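Uncharacterized protein (Staphylococcus aureus subsp. aureus, PDB 3H04) is of unknown function but has an alpha/beta-hydrolase fold related to bacterial feruloyl esterases, and so is probably a serine hydrolase. Local coordinates at residues A[48-52]-A[251-255]. Coordinates in Å, arbitrary orientation, origin at the centre of the assembly. Residues are numbered along the deposited sequence.
Sequences LSPQY and DRRPN
In this alpha/beta-hydrolase fold, the loop leading into the C-terminal helix 256-273 folds against the first turn of helix 50-56. Ser49 occupies the N-cap position (phi/psi -58/142) without a capping bond from its side chain (chi1 m), and Pro50 to Tyr52 are helical. Opposite, Pro254 (-76/57) centres an inverse gamma turn, closed by Asn255 N to Arg253 O at 2.5 Å, and Asn255, chi1 p, N-caps helix 256-273 with its OD1 accepting from Ala258 N. The nearest CA atoms are those of Gln51 and Pro254, 6.8 Å apart. Tyr52, chi1 m, reaches across the gap, where its OH donates a hydrogen bond to Asp251 O (2.7 Å), which lies near the ring plane; the ring also stacks with Tyr262. Asp251, chi1 p, directs its carboxylate to Arg103, Tyr126 and Tyr262, while Arg252 extends from the contact to pair with Asp249, near a probable Ser104-His248-Asp220 triad. The Cγ-endo Pro254 ring packs against both Tyr52 and the m-rotamer side chain of Gln51: its CB lies 3.8 Å from Tyr52 CE1, and its CG 3.2 Å from Gln51 OE1.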
ATOM      1  N   LEU A  48       5.688   7.942   6.290  1.00 22.85           N
ATOM      2  CA  LEU A  48       6.927   8.047   5.515  1.00 23.47           C
ATOM      3  C   LEU A  48       7.954   8.919   6.262  1.00 24.52           C
ATOM      4  O   LEU A  48       7.595   9.997   6.716  1.00 24.40           O
ATOM      5  CB  LEU A  48       6.680   8.716   4.148  1.00 23.34           C
ATOM      6  CG  LEU A  48       6.098   7.831   3.051  1.00 24.84           C
ATOM      7  CD1 LEU A  48       5.873   8.665   1.817  1.00 27.14           C
ATOM      8  CD2 LEU A  48       7.063   6.630   2.758  1.00 24.19           C
ATOM      9  N   SER A  49       9.217   8.500   6.346  1.00 25.53           N
ATOM     10  CA  SER A  49      10.268   9.396   6.907  1.00 26.49           C
ATOM     11  C   SER A  49      10.360  10.698   6.120  1.00 25.96           C
ATOM     12  O   SER A  49      10.284  10.704   4.887  1.00 25.97           O
ATOM     13  CB  SER A  49      11.670   8.771   6.944  1.00 26.72           C
ATOM     14  OG  SER A  49      11.616   7.383   7.311  1.00 31.10           O
ATOM     15  N   PRO A  50      10.593  11.810   6.832  1.00 25.85           N
ATOM     16  CA  PRO A  50      10.850  13.107   6.197  1.00 25.30           C
ATOM     17  C   PRO A  50      11.891  13.029   5.083  1.00 23.81           C
ATOM     18  O   PRO A  50      11.777  13.723   4.053  1.00 23.08           O
ATOM     19  CB  PRO A  50      11.409  13.951   7.363  1.00 25.25           C
ATOM     20  CG  PRO A  50      10.807  13.335   8.576  1.00 26.50           C
ATOM     21  CD  PRO A  50      10.713  11.873   8.301  1.00 25.49           C
ATOM     22  N   GLN A  51      12.909  12.204   5.291  1.00 23.06           N
ATOM     23  CA  GLN A  51      13.992  12.071   4.301  1.00 23.41           C
ATOM     24  C   GLN A  51      13.476  11.514   2.970  1.00 22.23           C
ATOM     25  O   GLN A  51      13.919  11.957   1.899  1.00 20.20           O
ATOM     26  CB  GLN A  51      15.145  11.200   4.844  1.00 23.65           C
ATOM     27  CG  GLN A  51      15.911  11.914   5.923  1.00 28.07           C
ATOM     28  CD  GLN A  51      16.704  10.983   6.805  1.00 32.76           C
ATOM     29  OE1 GLN A  51      16.394  10.840   7.987  1.00 38.63           O
ATOM     30  NE2 GLN A  51      17.724  10.340   6.245  1.00 32.10           N
ATOM     31  N   TYR A  52      12.524  10.577   3.039  1.00 21.36           N
ATOM     32  CA  TYR A  52      11.945   9.998   1.819  1.00 20.30           C
ATOM     33  C   TYR A  52      11.063  11.023   1.149  1.00 20.76           C
ATOM     34  O   TYR A  52      11.062  11.153  -0.093  1.00 19.19           O
ATOM     35  CB  TYR A  52      11.124   8.778   2.145  1.00 21.48           C
ATOM     36  CG  TYR A  52      11.892   7.692   2.830  1.00 19.63           C
ATOM     37  CD1 TYR A  52      13.277   7.606   2.744  1.00 24.20           C
ATOM     38  CD2 TYR A  52      11.229   6.731   3.568  1.00 23.23           C
ATOM     39  CE1 TYR A  52      13.975   6.594   3.406  1.00 21.75           C
ATOM     40  CE2 TYR A  52      11.912   5.741   4.234  1.00 20.81           C
ATOM     41  CZ  TYR A  52      13.280   5.687   4.158  1.00 23.01           C
ATOM     42  OH  TYR A  52      13.947   4.670   4.810  1.00 23.46           O
ATOM     43  N   ASP A 251      13.075  -0.224   4.547  1.00 19.75           N
ATOM     44  CA  ASP A 251      13.152   1.232   4.652  1.00 20.70           C
ATOM     45  C   ASP A 251      12.578   1.774   5.942  1.00 21.52           C
ATOM     46  O   ASP A 251      12.327   2.968   6.058  1.00 20.98           O
ATOM     47  CB  ASP A 251      12.434   1.884   3.463  1.00 20.06           C
ATOM     48  CG  ASP A 251      10.931   1.530   3.394  1.00 19.11           C
ATOM     49  OD1 ASP A 251      10.496   0.457   3.909  1.00 17.16           O
ATOM     50  OD2 ASP A 251      10.203   2.312   2.748  1.00 17.46           O
ATOM     51  N   ARG A 252      12.370   0.922   6.923  1.00 22.99           N
ATOM     52  CA  ARG A 252      11.895   1.411   8.221  1.00 23.93           C
ATOM     53  C   ARG A 252      12.758   2.605   8.705  1.00 24.88           C
ATOM     54  O   ARG A 252      12.207   3.606   9.199  1.00 24.33           O
ATOM     55  CB  ARG A 252      11.909   0.290   9.233  1.00 23.73           C
ATOM     56  CG  ARG A 252      11.507   0.701  10.601  1.00 27.34           C
ATOM     57  CD  ARG A 252      11.575  -0.470  11.510  1.00 27.73           C
ATOM     58  NE  ARG A 252      10.770  -1.603  11.030  1.00 26.37           N
ATOM     59  CZ  ARG A 252      10.762  -2.778  11.637  1.00 27.23           C
ATOM     60  NH1 ARG A 252      11.478  -2.931  12.766  1.00 22.96           N
ATOM     61  NH2 ARG A 252      10.038  -3.783  11.145  1.00 28.20           N
ATOM     62  N   ARG A 253      14.086   2.516   8.554  1.00 25.64           N
ATOM     63  CA  ARG A 253      14.999   3.657   8.810  1.00 26.28           C
ATOM     64  C   ARG A 253      15.701   4.192   7.565  1.00 27.40           C
ATOM     65  O   ARG A 253      16.099   3.433   6.678  1.00 28.37           O
ATOM     66  CB  ARG A 253      16.049   3.257   9.821  1.00 27.24           C
ATOM     67  CG  ARG A 253      15.428   2.877  11.128  1.00 28.98           C
ATOM     68  CD  ARG A 253      16.201   1.859  11.855  1.00 32.56           C
ATOM     69  NE  ARG A 253      17.355   2.470  12.475  1.00 35.04           N
ATOM     70  CZ  ARG A 253      17.608   2.511  13.777  1.00 34.38           C
ATOM     71  NH1 ARG A 253      16.797   1.952  14.668  1.00 33.53           N
ATOM     72  NH2 ARG A 253      18.729   3.096  14.185  1.00 33.61           N
ATOM     73  N   PRO A 254      15.916   5.502   7.506  1.00 27.84           N
ATOM     74  CA  PRO A 254      16.479   6.048   6.275  1.00 28.32           C
ATOM     75  C   PRO A 254      17.974   5.784   6.117  1.00 27.94           C
ATOM     76  O   PRO A 254      18.777   6.739   5.972  1.00 29.00           O
ATOM     77  CB  PRO A 254      16.135   7.546   6.377  1.00 28.51           C
ATOM     78  CG  PRO A 254      15.536   7.754   7.738  1.00 29.39           C
ATOM     79  CD  PRO A 254      15.693   6.536   8.528  1.00 27.89           C
ATOM     80  N   ASN A 255      18.349   4.503   6.152  1.00 26.67           N
ATOM     81  CA  ASN A 255      19.723   4.109   5.953  1.00 26.48           C
ATOM     82  C   ASN A 255      20.180   4.397   4.515  1.00 25.84           C
ATOM     83  O   ASN A 255      19.387   4.703   3.622  1.00 24.41           O
ATOM     84  CB  ASN A 255      19.942   2.627   6.342  1.00 26.62           C
ATOM     85  CG  ASN A 255      19.099   1.650   5.526  1.00 28.96           C
ATOM     86  OD1 ASN A 255      19.008   1.747   4.306  1.00 29.25           O
ATOM     87  ND2 ASN A 255      18.486   0.688   6.212  1.00 31.68           N
TER